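Side-chain contacts in cytochrome c-552 (Thiobacillus ferrooxidans, PDB 1H1O), which carries electrons in the periplasm as a high-potential cytochrome c with two haem groups: residues G21-D26 / Q86-Q91; Q109-E114 / V170-D175. One frame throughout, in Å; residues are numbered along the deposited sequence.

Interaction 1. Residues G21-D26 / Q86-Q91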
ATOM      1  N   GLY A  21     -13.523   0.689   4.416  1.00 49.78           N
ATOM      2  CA  GLY A  21     -14.467   1.605   3.837  1.00 53.10           C
ATOM      3  C   GLY A  21     -15.265   0.981   2.725  1.00 56.33           C
ATOM      4  O   GLY A  21     -15.147  -0.207   2.422  1.00 54.81           O
ATOM      5  N   MET A  22     -16.063   1.826   2.096  1.00 60.02           N
ATOM      6  CA  MET A  22     -16.953   1.407   1.041  1.00 62.65           C
ATOM      7  C   MET A  22     -17.005   2.498  -0.014  1.00 62.71           C
ATOM      8  O   MET A  22     -16.589   3.626   0.236  1.00 62.07           O
ATOM      9  CB  MET A  22     -18.310   1.173   1.693  1.00 65.49           C
ATOM     10  CG  MET A  22     -19.492   0.980   0.805  1.00 68.67           C
ATOM     11  SD  MET A  22     -20.902   1.052   1.920  1.00 72.08           S
ATOM     12  CE  MET A  22     -20.962   2.845   2.236  1.00 71.21           C
ATOM     13  N   THR A  23     -17.511   2.151  -1.191  1.00 63.48           N
ATOM     14  CA  THR A  23     -17.615   3.089  -2.302  1.00 63.97           C
ATOM     15  C   THR A  23     -17.747   4.561  -1.904  1.00 63.50           C
ATOM     16  O   THR A  23     -17.112   5.422  -2.513  1.00 64.46           O
ATOM     17  CB  THR A  23     -18.795   2.716  -3.225  1.00 65.16           C
ATOM     18  OG1 THR A  23     -18.528   1.455  -3.852  1.00 66.27           O
ATOM     19  CG2 THR A  23     -19.000   3.786  -4.301  1.00 65.69           C
ATOM     20  N   GLY A  24     -18.560   4.851  -0.891  1.00 62.01           N
ATOM     21  CA  GLY A  24     -18.736   6.231  -0.462  1.00 60.73           C
ATOM     22  C   GLY A  24     -17.983   6.622   0.802  1.00 60.20           C
ATOM     23  O   GLY A  24     -17.928   7.797   1.168  1.00 59.89           O
ATOM     24  N   ARG A  25     -17.396   5.646   1.483  1.00 59.38           N
ATOM     25  CA  ARG A  25     -16.655   5.933   2.705  1.00 58.72           C
ATOM     26  C   ARG A  25     -15.210   5.432   2.639  1.00 55.89           C
ATOM     27  O   ARG A  25     -14.957   4.275   2.317  1.00 55.79           O
ATOM     28  CB  ARG A  25     -17.363   5.305   3.910  1.00 59.50           C
ATOM     29  CG  ARG A  25     -16.761   5.701   5.248  1.00 61.78           C
ATOM     30  CD  ARG A  25     -17.491   5.067   6.426  1.00 63.30           C
ATOM     31  NE  ARG A  25     -17.124   3.671   6.630  1.00 65.16           N
ATOM     32  CZ  ARG A  25     -17.531   2.659   5.870  1.00 65.06           C
ATOM     33  NH1 ARG A  25     -18.338   2.870   4.838  1.00 65.74           N
ATOM     34  NH2 ARG A  25     -17.127   1.429   6.146  1.00 65.02           N
ATOM     35  N   ASP A  26     -14.267   6.315   2.953  1.00 53.30           N
ATOM     36  CA  ASP A  26     -12.846   5.981   2.937  1.00 48.34           C
ATOM     37  C   ASP A  26     -12.606   4.852   3.953  1.00 46.84           C
ATOM     38  O   ASP A  26     -13.560   4.290   4.498  1.00 47.16           O
ATOM     39  CB  ASP A  26     -12.037   7.230   3.313  1.00 46.14           C
ATOM     40  CG  ASP A  26     -10.576   7.149   2.873  1.00 43.51           C
ATOM     41  OD1 ASP A  26     -10.199   6.150   2.229  1.00 39.78           O
ATOM     42  OD2 ASP A  26      -9.812   8.091   3.170  1.00 41.10           O
ATOM     43  N   GLN A  86     -13.281  -3.127  -7.781  1.00 57.39           N
ATOM     44  CA  GLN A  86     -13.967  -1.981  -7.178  1.00 59.91           C
ATOM     45  C   GLN A  86     -13.770  -0.686  -7.931  1.00 61.03           C
ATOM     46  O   GLN A  86     -12.691  -0.417  -8.451  1.00 61.23           O
ATOM     47  CB  GLN A  86     -13.499  -1.739  -5.748  1.00 62.08           C
ATOM     48  CG  GLN A  86     -14.254  -2.480  -4.673  1.00 66.64           C
ATOM     49  CD  GLN A  86     -14.273  -1.696  -3.361  1.00 69.36           C
ATOM     50  OE1 GLN A  86     -15.199  -0.926  -3.100  1.00 71.87           O
ATOM     51  NE2 GLN A  86     -13.240  -1.873  -2.545  1.00 69.96           N
ATOM     52  N   LYS A  87     -14.821   0.120  -7.970  1.00 62.76           N
ATOM     53  CA  LYS A  87     -14.782   1.417  -8.626  1.00 64.55           C
ATOM     54  C   LYS A  87     -15.477   2.403  -7.691  1.00 64.78           C
ATOM     55  O   LYS A  87     -16.485   2.069  -7.074  1.00 65.97           O
ATOM     56  CB  LYS A  87     -15.519   1.373  -9.965  1.00 65.52           C
ATOM     57  CG  LYS A  87     -14.970   0.367 -10.959  1.00 66.69           C
ATOM     58  CD  LYS A  87     -13.573   0.712 -11.423  1.00 66.80           C
ATOM     59  CE  LYS A  87     -13.085  -0.345 -12.398  1.00 68.04           C
ATOM     60  NZ  LYS A  87     -11.670  -0.127 -12.783  1.00 69.36           N
ATOM     61  N   PRO A  88     -14.942   3.630  -7.575  1.00 64.61           N
ATOM     62  CA  PRO A  88     -13.740   4.083  -8.282  1.00 63.89           C
ATOM     63  C   PRO A  88     -12.498   3.535  -7.592  1.00 62.42           C
ATOM     64  O   PRO A  88     -12.477   3.401  -6.365  1.00 63.04           O
ATOM     65  CB  PRO A  88     -13.807   5.612  -8.155  1.00 64.05           C
ATOM     66  CG  PRO A  88     -15.207   5.905  -7.632  1.00 65.07           C
ATOM     67  CD  PRO A  88     -15.515   4.724  -6.775  1.00 64.82           C
ATOM     68  N   PRO A  89     -11.453   3.192  -8.369  1.00 59.94           N
ATOM     69  CA  PRO A  89     -10.218   2.669  -7.770  1.00 57.16           C
ATOM     70  C   PRO A  89      -9.732   3.677  -6.733  1.00 54.30           C
ATOM     71  O   PRO A  89     -10.119   4.840  -6.788  1.00 52.80           O
ATOM     72  CB  PRO A  89      -9.274   2.542  -8.963  1.00 57.56           C
ATOM     73  CG  PRO A  89      -9.833   3.540  -9.970  1.00 59.42           C
ATOM     74  CD  PRO A  89     -11.314   3.311  -9.829  1.00 60.00           C
ATOM     75  N   MET A  90      -8.901   3.238  -5.794  1.00 51.07           N
ATOM     76  CA  MET A  90      -8.411   4.128  -4.744  1.00 48.37           C
ATOM     77  C   MET A  90      -7.998   5.490  -5.290  1.00 49.62           C
ATOM     78  O   MET A  90      -7.170   5.589  -6.198  1.00 47.56           O
ATOM     79  CB  MET A  90      -7.249   3.487  -3.997  1.00 44.96           C
ATOM     80  CG  MET A  90      -6.042   3.229  -4.840  1.00 40.89           C
ATOM     81  SD  MET A  90      -4.852   2.319  -3.869  1.00 42.12           S
ATOM     82  CE  MET A  90      -5.632   0.661  -3.815  1.00 36.49           C
ATOM     83  N   GLN A  91      -8.589   6.537  -4.719  1.00 50.31           N
ATOM     84  CA  GLN A  91      -8.329   7.900  -5.150  1.00 51.95           C
ATOM     85  C   GLN A  91      -7.978   8.813  -4.001  1.00 51.60           C
ATOM     86  O   GLN A  91      -8.309   8.548  -2.853  1.00 50.45           O
ATOM     87  CB  GLN A  91      -9.566   8.516  -5.797  1.00 55.13           C
ATOM     88  CG  GLN A  91     -10.104   7.860  -7.034  1.00 60.05           C
ATOM     89  CD  GLN A  91     -11.083   8.782  -7.720  1.00 62.08           C
ATOM     90  OE1 GLN A  91     -11.867   9.456  -7.056  1.00 64.00           O
ATOM     91  NE2 GLN A  91     -11.042   8.828  -9.048  1.00 64.66           N
TER
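Thr23 holds OG1 beside its own backbone N (chi1 -66°), and this turns the hydroxyl toward Gln86 and Lys87. The same rotation sets CG2 anti to the backbone N, and the methyl faces Pro88. The Gln86 chain, extended beyond CG, crosses the Thr23 side chain obliquely and brings only its OE1 near. The approach is loose. Thr23 OG1 lies 3.9 Å from Lys87 O and 4.2 Å from Gln86 OE1, too far for bonding. Thr23 CG2 stands 4.4 Å from Pro88 CD, at the edge of van der Waals contact. The peptide bond before Pro88 is cis. Lys87 meets the threonine through its backbone carbonyl, while its side chain starts out away from the loop.

Thr23 sits in a type I beta turn from Met22 to Arg25. Arg25 folds back over the start of the loop, and Gly21 CA lies over one face of its guanidinium, 3.5 Å above the plane and toward the rim. Its NH2 makes a weak hydrogen bond to Val18 O. Asp26 OD1 makes a salt bridge to Arg34 NE, further along the same loop. On the other segment, Gln86 also touches Met17 and Ala36.

The contact is small and lies at the surface. It joins the loop leaving helix 17-20 to the chain leaving helix 73-85. Helix 17-20 belongs to the CXXCH motif, in which Cys16 and Cys19 are predicted to bind the haem covalently and His20 to be an axial ligand of its iron. Such a loop, leading on from the axial histidine, is part of the class I cytochrome c fold.

Interaction 2. Residues Q109-E114 / V170-D175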
ATOM      1  N   GLN A 109      12.193   9.852 -10.481  1.00 40.17           N
ATOM      2  CA  GLN A 109      13.630   9.946 -10.703  1.00 42.59           C
ATOM      3  C   GLN A 109      14.500   9.326  -9.625  1.00 42.10           C
ATOM      4  O   GLN A 109      15.664   9.024  -9.865  1.00 41.90           O
ATOM      5  CB  GLN A 109      14.017  11.414 -10.873  1.00 45.33           C
ATOM      6  CG  GLN A 109      13.179  12.153 -11.903  1.00 50.85           C
ATOM      7  CD  GLN A 109      13.700  13.553 -12.192  1.00 54.51           C
ATOM      8  OE1 GLN A 109      14.730  13.727 -12.860  1.00 56.44           O
ATOM      9  NE2 GLN A 109      12.993  14.564 -11.683  1.00 55.43           N
ATOM     10  N   GLY A 110      13.935   9.125  -8.443  1.00 41.37           N
ATOM     11  CA  GLY A 110      14.710   8.571  -7.355  1.00 41.34           C
ATOM     12  C   GLY A 110      15.709   9.641  -6.981  1.00 41.62           C
ATOM     13  O   GLY A 110      15.594  10.772  -7.446  1.00 42.78           O
ATOM     14  N   VAL A 111      16.668   9.300  -6.127  1.00 42.30           N
ATOM     15  CA  VAL A 111      17.713  10.239  -5.716  1.00 41.82           C
ATOM     16  C   VAL A 111      19.027   9.466  -5.741  1.00 41.16           C
ATOM     17  O   VAL A 111      19.339   8.711  -4.828  1.00 39.62           O
ATOM     18  CB  VAL A 111      17.486  10.784  -4.306  1.00 41.82           C
ATOM     19  CG1 VAL A 111      18.596  11.755  -3.962  1.00 41.77           C
ATOM     20  CG2 VAL A 111      16.133  11.478  -4.223  1.00 42.05           C
ATOM     21  N   THR A 112      19.787   9.670  -6.805  1.00 41.97           N
ATOM     22  CA  THR A 112      21.048   8.976  -6.994  1.00 41.84           C
ATOM     23  C   THR A 112      22.051   8.984  -5.853  1.00 42.03           C
ATOM     24  O   THR A 112      22.416   7.918  -5.351  1.00 41.39           O
ATOM     25  CB  THR A 112      21.756   9.483  -8.246  1.00 39.69           C
ATOM     26  OG1 THR A 112      20.874   9.358  -9.368  1.00 37.98           O
ATOM     27  CG2 THR A 112      22.999   8.665  -8.501  1.00 40.44           C
ATOM     28  N   ASN A 113      22.506  10.165  -5.445  1.00 43.07           N
ATOM     29  CA  ASN A 113      23.511  10.234  -4.383  1.00 46.33           C
ATOM     30  C   ASN A 113      23.041   9.684  -3.048  1.00 46.42           C
ATOM     31  O   ASN A 113      23.851   9.391  -2.169  1.00 48.12           O
ATOM     32  CB  ASN A 113      24.029  11.672  -4.213  1.00 47.69           C
ATOM     33  CG  ASN A 113      22.921  12.673  -3.972  1.00 52.16           C
ATOM     34  OD1 ASN A 113      23.029  13.839  -4.361  1.00 54.35           O
ATOM     35  ND2 ASN A 113      21.853  12.231  -3.323  1.00 51.80           N
ATOM     36  N   GLU A 114      21.733   9.529  -2.896  1.00 46.07           N
ATOM     37  CA  GLU A 114      21.186   9.001  -1.657  1.00 44.85           C
ATOM     38  C   GLU A 114      20.845   7.535  -1.853  1.00 43.62           C
ATOM     39  O   GLU A 114      20.371   6.854  -0.936  1.00 43.18           O
ATOM     40  CB  GLU A 114      19.940   9.788  -1.262  1.00 48.03           C
ATOM     41  CG  GLU A 114      20.077  10.476   0.077  1.00 51.35           C
ATOM     42  CD  GLU A 114      18.896  11.361   0.403  1.00 52.75           C
ATOM     43  OE1 GLU A 114      18.859  12.507  -0.092  1.00 53.30           O
ATOM     44  OE2 GLU A 114      18.004  10.901   1.147  1.00 55.49           O
ATOM     45  N   VAL A 170      12.432   9.884   6.811  1.00 39.99           N
ATOM     46  CA  VAL A 170      11.045  10.156   7.162  1.00 41.37           C
ATOM     47  C   VAL A 170      10.531  11.300   6.296  1.00 40.83           C
ATOM     48  O   VAL A 170       9.410  11.257   5.798  1.00 40.89           O
ATOM     49  CB  VAL A 170      10.913  10.562   8.642  1.00 42.11           C
ATOM     50  CG1 VAL A 170       9.495  11.011   8.926  1.00 42.77           C
ATOM     51  CG2 VAL A 170      11.283   9.392   9.539  1.00 42.95           C
ATOM     52  N   ALA A 171      11.366  12.317   6.108  1.00 39.82           N
ATOM     53  CA  ALA A 171      10.985  13.460   5.298  1.00 38.75           C
ATOM     54  C   ALA A 171      10.604  13.051   3.867  1.00 39.64           C
ATOM     55  O   ALA A 171       9.582  13.500   3.346  1.00 39.79           O
ATOM     56  CB  ALA A 171      12.105  14.464   5.274  1.00 37.85           C
ATOM     57  N   GLN A 172      11.421  12.207   3.234  1.00 38.41           N
ATOM     58  CA  GLN A 172      11.149  11.754   1.876  1.00 37.65           C
ATOM     59  C   GLN A 172       9.931  10.830   1.848  1.00 38.70           C
ATOM     60  O   GLN A 172       9.145  10.858   0.893  1.00 38.46           O
ATOM     61  CB  GLN A 172      12.370  11.034   1.305  1.00 38.86           C
ATOM     62  CG  GLN A 172      13.595  11.937   1.159  1.00 37.84           C
ATOM     63  CD  GLN A 172      14.894  11.155   0.966  1.00 37.42           C
ATOM     64  OE1 GLN A 172      15.043  10.038   1.466  1.00 36.11           O
ATOM     65  NE2 GLN A 172      15.847  11.756   0.254  1.00 39.17           N
ATOM     66  N   MET A 173       9.773  10.007   2.884  1.00 37.83           N
ATOM     67  CA  MET A 173       8.614   9.121   2.953  1.00 37.52           C
ATOM     68  C   MET A 173       7.360   9.967   2.833  1.00 38.42           C
ATOM     69  O   MET A 173       6.414   9.597   2.142  1.00 39.74           O
ATOM     70  CB  MET A 173       8.552   8.377   4.283  1.00 37.52           C
ATOM     71  CG  MET A 173       9.565   7.273   4.447  1.00 37.27           C
ATOM     72  SD  MET A 173       9.333   6.491   6.041  1.00 38.67           S
ATOM     73  CE  MET A 173      10.762   5.399   6.064  1.00 38.89           C
ATOM     74  N   LYS A 174       7.365  11.108   3.515  1.00 39.08           N
ATOM     75  CA  LYS A 174       6.229  12.025   3.496  1.00 40.81           C
ATOM     76  C   LYS A 174       6.000  12.595   2.086  1.00 40.64           C
ATOM     77  O   LYS A 174       4.865  12.727   1.628  1.00 39.51           O
ATOM     78  CB  LYS A 174       6.464  13.162   4.491  1.00 40.53           C
ATOM     79  CG  LYS A 174       6.497  12.721   5.951  1.00 43.89           C
ATOM     80  CD  LYS A 174       6.736  13.916   6.862  1.00 47.05           C
ATOM     81  CE  LYS A 174       6.595  13.548   8.331  1.00 50.04           C
ATOM     82  NZ  LYS A 174       6.849  14.731   9.201  1.00 50.51           N
ATOM     83  N   ASP A 175       7.087  12.926   1.398  1.00 39.65           N
ATOM     84  CA  ASP A 175       6.963  13.457   0.055  1.00 38.82           C
ATOM     85  C   ASP A 175       6.413  12.435  -0.892  1.00 38.52           C
ATOM     86  O   ASP A 175       5.419  12.689  -1.560  1.00 37.09           O
ATOM     87  CB  ASP A 175       8.303  13.980  -0.413  1.00 40.96           C
ATOM     88  CG  ASP A 175       8.730  15.149   0.406  1.00 42.21           C
ATOM     89  OD1 ASP A 175       7.842  15.579   1.166  1.00 41.67           O
ATOM     90  OD2 ASP A 175       9.885  15.626   0.314  1.00 44.14           O
TER
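The carboxylate of Glu114 and the amide of Gln172 approach from opposite directions in nearly parallel, stepped planes, not face over face. The planes are only 8° apart, but the step leaves NE2 to one side of the carboxylate plane. Val111 CG2 lies over the opposite face of the amide from the carboxylate, at its nitrogen corner. The pair belongs to the second cytochrome c domain. It ties the loop after helix 100-109 to the first turns of the C-terminal helix 170-182.

Both side chains are extended beyond CG. Gln172 NE2 gives a hydrogen bond to Glu114 OE2 at 2.5 Å. This is very short and bent (133° at the hydrogen), so its exact length is doubtful. The glutamate's chi1 of -119° lies away from a staggered position, a possible sign of strain in reaching the amide. Glu114 OE2 also stands 3.1 Å from Gln172 OE1, two acceptors side by side.

Gln172 OE1 takes a hydrogen bond from Thr169 N, just ahead of the helix. That bond fixes the amide's rotation and leaves NE2 toward the loop. With an alanine in place of Glu114, NE2 would probably be left without this acceptor, and residues 109-114 would keep only the looser approach of Val111 to Gln172. Gln172 also touches Ile106 and Ile116, which links it to helix 100-109 and to the following loop. Within the loop, Glu114 N bonds back to Val111 O at 3.2 Å, and Val111 CG2 approaches Gln172 NE2 to 4.5 Å.

How the interactions relate
Interactions 1 and 2 lie on opposite sides of the chain's centre, one in each cytochrome c domain. Their centres are 29 Å apart and their nearest atoms about 14 Å, so they do not touch. They follow in series: residues 21-26 and 86-91 close before 109-114 and 170-175 open. Each pairs a loop with residues at an end of its domain's last helix, after it in interaction 1 and at its start in interaction 2. Both stand back from the haems. The Gln86 side chain is about 9 Å from a haem and that of Gln172 about 8 Å. Interaction 1 is loose contact, whereas interaction 2 is hydrogen-bonded.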